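Local coordinates for protein Alpha/beta hydrolase (Streptomyces albidoflavus, PDB 6KSU) that probably catalyses the macrolactamization of non-ribosomal peptides by heterochiral coupling, acting as a cyclase related to penicillin-binding proteins, at residues Cys201-Pro205 / Leu206-Pro210; Ala299-Phe302 / Gly303-Gly307. All coordinates share one frame; numbering follows the deposited sequence.

Contact 1. Residues Cys201-Pro205 / Leu206-Pro210; sequences CLLRP and LGIEP
Leu202 meets Leu206 one turn further on, at the end of helix 194-206. Their side chains lie alongside each other, pointing the same way, and CG of Leu202 is 3.8 Å from CD1 of Leu206. Leu202 has its CG anti to the backbone N (chi1 -171°), and Leu206 points its CG away from its own carbonyl carbon, which brings that atom to 3.0 Å from Leu202 O, short for a carbon–oxygen contact. The same oxygen accepts the backbone N of Leu206 at 3.2 Å. Leu203 carries more of the contact. Its carbonyl O receives Ile208 N at 2.9 Å, the N-H fairly straight (159°) but the donor lying above the carbonyl plane, and takes a weak second bond from Leu206 N. Its branches divide: CD2 comes to 4.0 Å from CD1 of Ile208, whereas CD1 touches CB of Pro210 at 3.9 Å as the two side chains pass in opposite directions. Arg204 sends its side chain off to a salt bridge with Asp199, and its carbonyl O accepts Gly207 N at 2.9 Å. Pro205 has no N-H to give to the preceding turn, and the helix kinks there. Gly207 then turns to positive phi (92°), a Schellman motif. The bonds from Gly207 and Ile208 back into the last turn satisfy the carbonyls of Arg204 and Leu203 at the helix end, and the apolar pairing of Leu203 with Ile208 closes the motif, with the leucines buried or partly so.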
# COMPACT_ATOMS: atom_id res chain seq x y z
N CYS A 201 9.56 2.94 -19.38
CA CYS A 201 10.33 1.76 -18.99
C CYS A 201 9.48 0.58 -18.55
O CYS A 201 10.00 -0.54 -18.51
CB CYS A 201 11.32 2.10 -17.87
SG CYS A 201 12.53 3.40 -18.33
N LEU A 202 8.21 0.79 -18.22
CA LEU A 202 7.45 -0.29 -17.60
C LEU A 202 6.03 -0.38 -18.13
O LEU A 202 5.58 -1.45 -18.55
CB LEU A 202 7.43 -0.10 -16.08
CG LEU A 202 6.85 -1.30 -15.34
CD1 LEU A 202 7.68 -2.53 -15.68
CD2 LEU A 202 6.82 -1.06 -13.84
N LEU A 203 5.28 0.72 -18.07
CA LEU A 203 3.89 0.68 -18.52
C LEU A 203 3.81 0.38 -20.01
O LEU A 203 3.10 -0.55 -20.42
CB LEU A 203 3.21 2.01 -18.17
CG LEU A 203 3.22 2.40 -16.68
CD1 LEU A 203 2.31 3.57 -16.46
CD2 LEU A 203 2.80 1.22 -15.79
N ARG A 204 4.59 1.10 -20.83
CA ARG A 204 4.53 0.90 -22.27
C ARG A 204 4.89 -0.52 -22.69
O ARG A 204 4.07 -1.16 -23.38
CB ARG A 204 5.39 1.94 -22.99
CG ARG A 204 5.29 1.82 -24.54
CD ARG A 204 5.66 3.10 -25.32
NE ARG A 204 5.41 4.34 -24.59
CZ ARG A 204 6.30 5.33 -24.48
NH1 ARG A 204 7.49 5.22 -25.07
NH2 ARG A 204 6.00 6.43 -23.79
N PRO A 205 6.06 -1.08 -22.34
CA PRO A 205 6.34 -2.47 -22.75
C PRO A 205 5.36 -3.48 -22.19
O PRO A 205 5.22 -4.55 -22.78
CB PRO A 205 7.77 -2.72 -22.26
CG PRO A 205 8.10 -1.62 -21.33
CD PRO A 205 7.23 -0.46 -21.70
N LEU A 206 4.67 -3.17 -21.08
CA LEU A 206 3.67 -4.10 -20.57
C LEU A 206 2.35 -4.01 -21.33
O LEU A 206 1.52 -4.93 -21.23
CB LEU A 206 3.41 -3.86 -19.06
CG LEU A 206 4.50 -4.25 -18.03
CD1 LEU A 206 4.19 -3.68 -16.64
CD2 LEU A 206 4.73 -5.76 -17.93
N GLY A 207 2.13 -2.96 -22.10
CA GLY A 207 0.86 -2.76 -22.76
C GLY A 207 -0.13 -1.95 -21.97
O GLY A 207 -1.31 -1.92 -22.34
N ILE A 208 0.32 -1.26 -20.92
CA ILE A 208 -0.56 -0.52 -20.02
C ILE A 208 -0.69 0.91 -20.53
O ILE A 208 0.32 1.61 -20.67
CB ILE A 208 -0.04 -0.52 -18.57
CG1 ILE A 208 -0.11 -1.91 -17.95
CG2 ILE A 208 -0.90 0.38 -17.71
CD1 ILE A 208 0.90 -2.10 -16.83
N GLU A 209 -1.91 1.34 -20.79
CA GLU A 209 -2.14 2.73 -21.10
C GLU A 209 -1.88 3.59 -19.86
O GLU A 209 -2.56 3.42 -18.85
CB GLU A 209 -3.55 2.96 -21.61
CG GLU A 209 -3.81 4.43 -21.86
CD GLU A 209 -5.00 4.69 -22.77
OE1 GLU A 209 -5.85 3.78 -22.94
OE2 GLU A 209 -5.08 5.83 -23.30
N PRO A 210 -0.92 4.51 -19.91
CA PRO A 210 -0.56 5.28 -18.72
C PRO A 210 -1.63 6.29 -18.34
O PRO A 210 -2.15 7.01 -19.19
CB PRO A 210 0.74 5.98 -19.13
CG PRO A 210 1.22 5.24 -20.37
CD PRO A 210 -0.03 4.80 -21.05

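Contact 2. Residues Ala299-Phe302 / Gly303-Gly307; sequences AEPF and GLADG
Pro301 O is gripped by two backbone N-H groups, Leu304 N at 3.0 Å and Ala305 N at 3.2 Å. The bond from Ala305 is almost straight (171°) and lies in the carbonyl plane, whereas the Leu304 donor is tilted from it. The first bond closes a type II beta turn with Phe302 and Gly303 at its corners; Gly303 takes positive phi (91°), where a side chain would collide with the carbonyl of Phe302. Just before it, Pro301 is the centre of an inverse gamma turn, with a weak bond from Phe302 N to Glu300 O. The proline ring fills the inside of the bend: CG lies 3.2 Å from Ala305 O and 4.0 Å from Ala305 CB, and CD is 3.5 Å from CA of Gly307. Glu300 runs alongside, its CG against Asp306 O at 3.6 Å. Its chain, CG anti to the backbone N (chi1 -155°) and then bent, carries OE1 to the edge of the Phe302 ring, in the ring plane. Glu300 OE2 lies 4.8 Å from Asp306 OD1, mildly unfavourable if both are ionised but probably offset by the bond from Gly316 N to Asp306 OD2 and by Arg448 beside Glu300. Asp306 and Gly307 both face Arg314 in a classic beta bulge, where the chain enters edge strand 307-308 of the antiparallel sheet. On the other flank, Phe302 is backbone-bonded to Gly465 and packs with Glu300 on Arg448 of strand 445-451, joining the bend to the eight-stranded C-terminal barrel.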
# COMPACT_ATOMS: atom_id res chain seq x y z
N ALA A 299 12.02 -7.29 11.05
CA ALA A 299 11.30 -6.00 10.99
C ALA A 299 9.86 -6.27 10.54
O ALA A 299 9.48 -6.00 9.40
CB ALA A 299 12.00 -5.01 10.06
N GLU A 300 9.05 -6.78 11.46
CA GLU A 300 7.67 -7.11 11.11
C GLU A 300 6.83 -5.85 10.87
O GLU A 300 6.89 -4.91 11.67
CB GLU A 300 7.03 -7.96 12.22
CG GLU A 300 5.87 -8.84 11.74
CD GLU A 300 4.71 -8.97 12.75
OE1 GLU A 300 4.98 -9.28 13.93
OE2 GLU A 300 3.53 -8.78 12.35
N PRO A 301 6.04 -5.78 9.76
CA PRO A 301 5.09 -4.66 9.54
C PRO A 301 3.86 -4.78 10.42
O PRO A 301 2.76 -5.13 9.98
CB PRO A 301 4.77 -4.78 8.04
CG PRO A 301 4.97 -6.21 7.72
CD PRO A 301 5.98 -6.79 8.69
N PHE A 302 4.05 -4.48 11.71
CA PHE A 302 3.06 -4.83 12.73
C PHE A 302 1.74 -4.10 12.51
O PHE A 302 1.69 -2.87 12.49
CB PHE A 302 3.63 -4.51 14.12
CG PHE A 302 2.86 -5.14 15.22
CD1 PHE A 302 2.96 -6.50 15.45
CD2 PHE A 302 2.02 -4.38 16.01
CE1 PHE A 302 2.25 -7.10 16.45
CE2 PHE A 302 1.30 -4.97 17.02
CZ PHE A 302 1.41 -6.34 17.23
N GLY A 303 0.67 -4.87 12.36
CA GLY A 303 -0.64 -4.30 12.12
C GLY A 303 -1.03 -4.10 10.66
O GLY A 303 -2.09 -3.52 10.40
N LEU A 304 -0.20 -4.55 9.70
CA LEU A 304 -0.46 -4.45 8.26
C LEU A 304 -0.25 -5.76 7.51
O LEU A 304 -1.11 -6.15 6.73
CB LEU A 304 0.41 -3.36 7.63
CG LEU A 304 -0.15 -1.95 7.41
CD1 LEU A 304 0.75 -1.16 6.45
CD2 LEU A 304 -1.61 -1.99 6.90
N ALA A 305 0.87 -6.45 7.74
CA ALA A 305 1.16 -7.71 7.07
C ALA A 305 2.10 -8.52 7.95
O ALA A 305 2.63 -8.03 8.96
CB ALA A 305 1.77 -7.48 5.69
N ASP A 306 2.36 -9.76 7.53
CA ASP A 306 3.34 -10.60 8.22
C ASP A 306 4.78 -10.30 7.82
O ASP A 306 5.69 -10.56 8.60
CB ASP A 306 3.01 -12.07 7.98
CG ASP A 306 1.66 -12.43 8.50
OD1 ASP A 306 1.40 -12.09 9.67
OD2 ASP A 306 0.86 -13.02 7.75
N GLY A 307 5.00 -9.75 6.64
CA GLY A 307 6.34 -9.33 6.24
C GLY A 307 6.25 -8.37 5.09
O GLY A 307 5.22 -8.28 4.41

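Contacts 1 and 2, a helix end and a loop turn, both belong to the beta-lactamase-like part; contact 1 comes well before contact 2 in the chain, and they are set on opposite sides of its centre. Their centres lie 31 Å apart and their nearest atoms about 20 Å, so they do not touch. Contact 1, about 21 Å from the centre of the chain, relates to the putative active site through helix 85-98, on which its helix packs and which carries Lys86 of a probable SxxK motif with Ser83. Contact 2, about 12 Å from that centre, touches the putative site directly: Leu304 packs on Tyr174, which would complete the motif as in penicillin-binding proteins, while His315 bonds Leu304 O.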